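Local atomic coordinates of membrane-associated lipoprotein (Ureaplasma parvum, PDB entry 3K63), a protein that is of unknown function but is probably anchored in the cell membrane as a lipoprotein, of which this chain is the Lipoprotein_17 domain. Residues L33-Y38 and S72-G77. Residues are numbered along the deposited sequence; the frame is centred on the assembly and turned at random.
Sequences LPSQIY and SANKNG
The carboxamide of N74 bonds to S35 twice, at the start of helix 34-40. S35 N donates to N74 OD1 (3.1 Å, N-H...O 155°); the donor N lies in the carbonyl plane, on a lone pair of OD1. With L33 at the N-cap position, this first-turn N-H has no preceding helical carbonyl, and a side chain from another helix satisfies it. N74 ND2 donates in turn to S35 OG at 3.1 Å, with the hydroxyl close to the amide plane; the two bonds together fix the amide's rotation. S35 OG, placed between its own backbone N and carbonyl carbon (chi1 61°), also bonds to E112 OE1, and N74 ND2 to G109 O.

Van der Waals packing centres on the P34 ring. P34 CB and A73 CB, 4.0 Å apart, form the apolar pair. Other ring carbons meet polar atoms, P34 CG resting against A73 O and P34 CD 3.4 Å from N74 OD1. P34 CG also approaches G77 C, at the positive-phi residue that follows helix 70-76.

The short helical segments run at 124°, their axes 9.5 Å apart at closest approach. This buried junction joins the N-terminal end of helix 34-40 to the C-terminal end of helix 70-76, with P34 also touching L79 of strand 79-87, the middle strand of the three-stranded antiparallel sheet.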
ATOM      1  N   LEU A  33      -6.410  -6.423  -7.792  1.00 41.87           N
ATOM      2  CA  LEU A  33      -5.122  -6.976  -8.177  1.00 45.02           C
ATOM      3  C   LEU A  33      -4.045  -5.924  -7.909  1.00 44.12           C
ATOM      4  O   LEU A  33      -4.294  -4.721  -8.042  1.00 41.21           O
ATOM      5  CB  LEU A  33      -5.122  -7.316  -9.662  1.00 47.40           C
ATOM      6  CG  LEU A  33      -5.895  -8.552 -10.126  1.00 49.67           C
ATOM      7  CD1 LEU A  33      -6.160  -8.452 -11.626  1.00 44.38           C
ATOM      8  CD2 LEU A  33      -5.109  -9.827  -9.780  1.00 43.22           C
ATOM      9  N   PRO A  34      -2.848  -6.355  -7.493  1.00 42.85           N
ATOM     10  CA  PRO A  34      -1.826  -5.342  -7.251  1.00 44.60           C
ATOM     11  C   PRO A  34      -1.665  -4.418  -8.449  1.00 44.38           C
ATOM     12  O   PRO A  34      -1.523  -3.207  -8.276  1.00 44.18           O
ATOM     13  CB  PRO A  34      -0.583  -6.170  -6.970  1.00 44.53           C
ATOM     14  CG  PRO A  34      -1.163  -7.300  -6.154  1.00 45.40           C
ATOM     15  CD  PRO A  34      -2.458  -7.648  -6.903  1.00 43.35           C
ATOM     16  N   SER A  35      -1.720  -4.976  -9.660  1.00 46.01           N
ATOM     17  CA  SER A  35      -1.553  -4.179 -10.875  1.00 39.87           C
ATOM     18  C   SER A  35      -2.607  -3.090 -11.021  1.00 40.97           C
ATOM     19  O   SER A  35      -2.296  -2.001 -11.487  1.00 43.10           O
ATOM     20  CB  SER A  35      -1.526  -5.085 -12.116  1.00 39.67           C
ATOM     21  OG  SER A  35      -2.735  -5.808 -12.272  1.00 45.05           O
ATOM     22  N   GLN A  36      -3.844  -3.369 -10.625  1.00 41.61           N
ATOM     23  CA  GLN A  36      -4.908  -2.364 -10.695  1.00 40.03           C
ATOM     24  C   GLN A  36      -4.572  -1.172  -9.785  1.00 38.33           C
ATOM     25  O   GLN A  36      -4.728  -0.015 -10.173  1.00 37.11           O
ATOM     26  CB  GLN A  36      -6.252  -2.958 -10.248  1.00 43.22           C
ATOM     27  CG  GLN A  36      -6.820  -4.047 -11.151  1.00 39.45           C
ATOM     28  CD  GLN A  36      -8.049  -4.686 -10.555  1.00 40.31           C
ATOM     29  OE1 GLN A  36      -7.959  -5.566  -9.686  1.00 44.34           O
ATOM     30  NE2 GLN A  36      -9.213  -4.224 -10.994  1.00 42.22           N
ATOM     31  N   ILE A  37      -4.112  -1.462  -8.572  1.00 37.89           N
ATOM     32  CA  ILE A  37      -3.771  -0.412  -7.617  1.00 38.20           C
ATOM     33  C   ILE A  37      -2.588   0.427  -8.112  1.00 35.61           C
ATOM     34  O   ILE A  37      -2.602   1.654  -8.039  1.00 34.95           O
ATOM     35  CB  ILE A  37      -3.457  -1.029  -6.224  1.00 41.80           C
ATOM     36  CG1 ILE A  37      -4.750  -1.598  -5.621  1.00 38.90           C
ATOM     37  CG2 ILE A  37      -2.836   0.029  -5.304  1.00 34.31           C
ATOM     38  CD1 ILE A  37      -4.553  -2.472  -4.378  1.00 43.25           C
ATOM     39  N   TYR A  38      -1.573  -0.254  -8.626  1.00 39.13           N
ATOM     40  CA  TYR A  38      -0.376   0.386  -9.151  1.00 36.05           C
ATOM     41  C   TYR A  38      -0.674   1.355 -10.315  1.00 39.63           C
ATOM     42  O   TYR A  38      -0.021   2.382 -10.463  1.00 35.13           O
ATOM     43  CB  TYR A  38       0.573  -0.700  -9.636  1.00 37.64           C
ATOM     44  CG  TYR A  38       1.830  -0.199 -10.316  1.00 37.05           C
ATOM     45  CD1 TYR A  38       2.973   0.092  -9.582  1.00 37.53           C
ATOM     46  CD2 TYR A  38       1.877  -0.037 -11.693  1.00 35.55           C
ATOM     47  CE1 TYR A  38       4.137   0.529 -10.209  1.00 41.78           C
ATOM     48  CE2 TYR A  38       3.024   0.396 -12.328  1.00 38.70           C
ATOM     49  CZ  TYR A  38       4.156   0.680 -11.586  1.00 43.32           C
ATOM     50  OH  TYR A  38       5.313   1.123 -12.209  1.00 52.59           O
ATOM     51  N   SER A  72       4.592 -11.100 -11.038  1.00 53.53           N
ATOM     52  CA  SER A  72       5.098 -11.606  -9.761  1.00 55.70           C
ATOM     53  C   SER A  72       4.216 -11.147  -8.599  1.00 54.29           C
ATOM     54  O   SER A  72       3.915 -11.909  -7.679  1.00 58.06           O
ATOM     55  CB  SER A  72       6.534 -11.112  -9.549  1.00 58.16           C
ATOM     56  OG  SER A  72       7.126 -11.715  -8.412  1.00 69.68           O
ATOM     57  N   ALA A  73       3.802  -9.889  -8.661  1.00 56.42           N
ATOM     58  CA  ALA A  73       2.957  -9.305  -7.636  1.00 52.42           C
ATOM     59  C   ALA A  73       1.533  -9.853  -7.717  1.00 51.78           C
ATOM     60  O   ALA A  73       0.927 -10.172  -6.694  1.00 54.42           O
ATOM     61  CB  ALA A  73       2.953  -7.791  -7.784  1.00 47.94           C
ATOM     62  N   ASN A  74       0.998  -9.963  -8.928  1.00 48.05           N
ATOM     63  CA  ASN A  74      -0.355 -10.470  -9.098  1.00 50.04           C
ATOM     64  C   ASN A  74      -0.491 -11.920  -8.625  1.00 49.98           C
ATOM     65  O   ASN A  74      -1.561 -12.332  -8.192  1.00 48.93           O
ATOM     66  CB  ASN A  74      -0.796 -10.334 -10.564  1.00 50.74           C
ATOM     67  CG  ASN A  74      -1.257  -8.925 -10.905  1.00 49.11           C
ATOM     68  OD1 ASN A  74      -1.281  -8.039 -10.045  1.00 47.53           O
ATOM     69  ND2 ASN A  74      -1.636  -8.715 -12.157  1.00 49.40           N
ATOM     70  N   LYS A  75       0.593 -12.687  -8.699  1.00 53.79           N
ATOM     71  CA  LYS A  75       0.569 -14.082  -8.257  1.00 57.32           C
ATOM     72  C   LYS A  75       0.470 -14.191  -6.736  1.00 56.74           C
ATOM     73  O   LYS A  75      -0.247 -15.050  -6.222  1.00 58.29           O
ATOM     74  CB  LYS A  75       1.815 -14.833  -8.743  1.00 56.91           C
ATOM     75  CG  LYS A  75       1.728 -15.347 -10.179  1.00 60.08           C
ATOM     76  CD  LYS A  75       3.079 -15.826 -10.681  1.00 62.67           C
ATOM     77  CE  LYS A  75       3.132 -15.782 -12.202  1.00 68.24           C
ATOM     78  NZ  LYS A  75       4.524 -15.890 -12.740  1.00 72.84           N
ATOM     79  N   ASN A  76       1.183 -13.316  -6.026  1.00 59.19           N
ATOM     80  CA  ASN A  76       1.187 -13.309  -4.556  1.00 54.19           C
ATOM     81  C   ASN A  76       0.197 -12.306  -3.955  1.00 55.49           C
ATOM     82  O   ASN A  76       0.101 -12.193  -2.738  1.00 53.98           O
ATOM     83  CB  ASN A  76       2.586 -12.968  -4.029  1.00 56.73           C
ATOM     84  CG  ASN A  76       3.672 -13.846  -4.619  1.00 63.52           C
ATOM     85  OD1 ASN A  76       4.777 -13.376  -4.903  1.00 62.05           O
ATOM     86  ND2 ASN A  76       3.372 -15.130  -4.793  1.00 70.33           N
ATOM     87  N   GLY A  77      -0.532 -11.578  -4.797  1.00 51.63           N
ATOM     88  CA  GLY A  77      -1.473 -10.597  -4.278  1.00 52.60           C
ATOM     89  C   GLY A  77      -0.759  -9.706  -3.272  1.00 52.89           C
ATOM     90  O   GLY A  77      -1.292  -9.369  -2.207  1.00 46.90           O
TER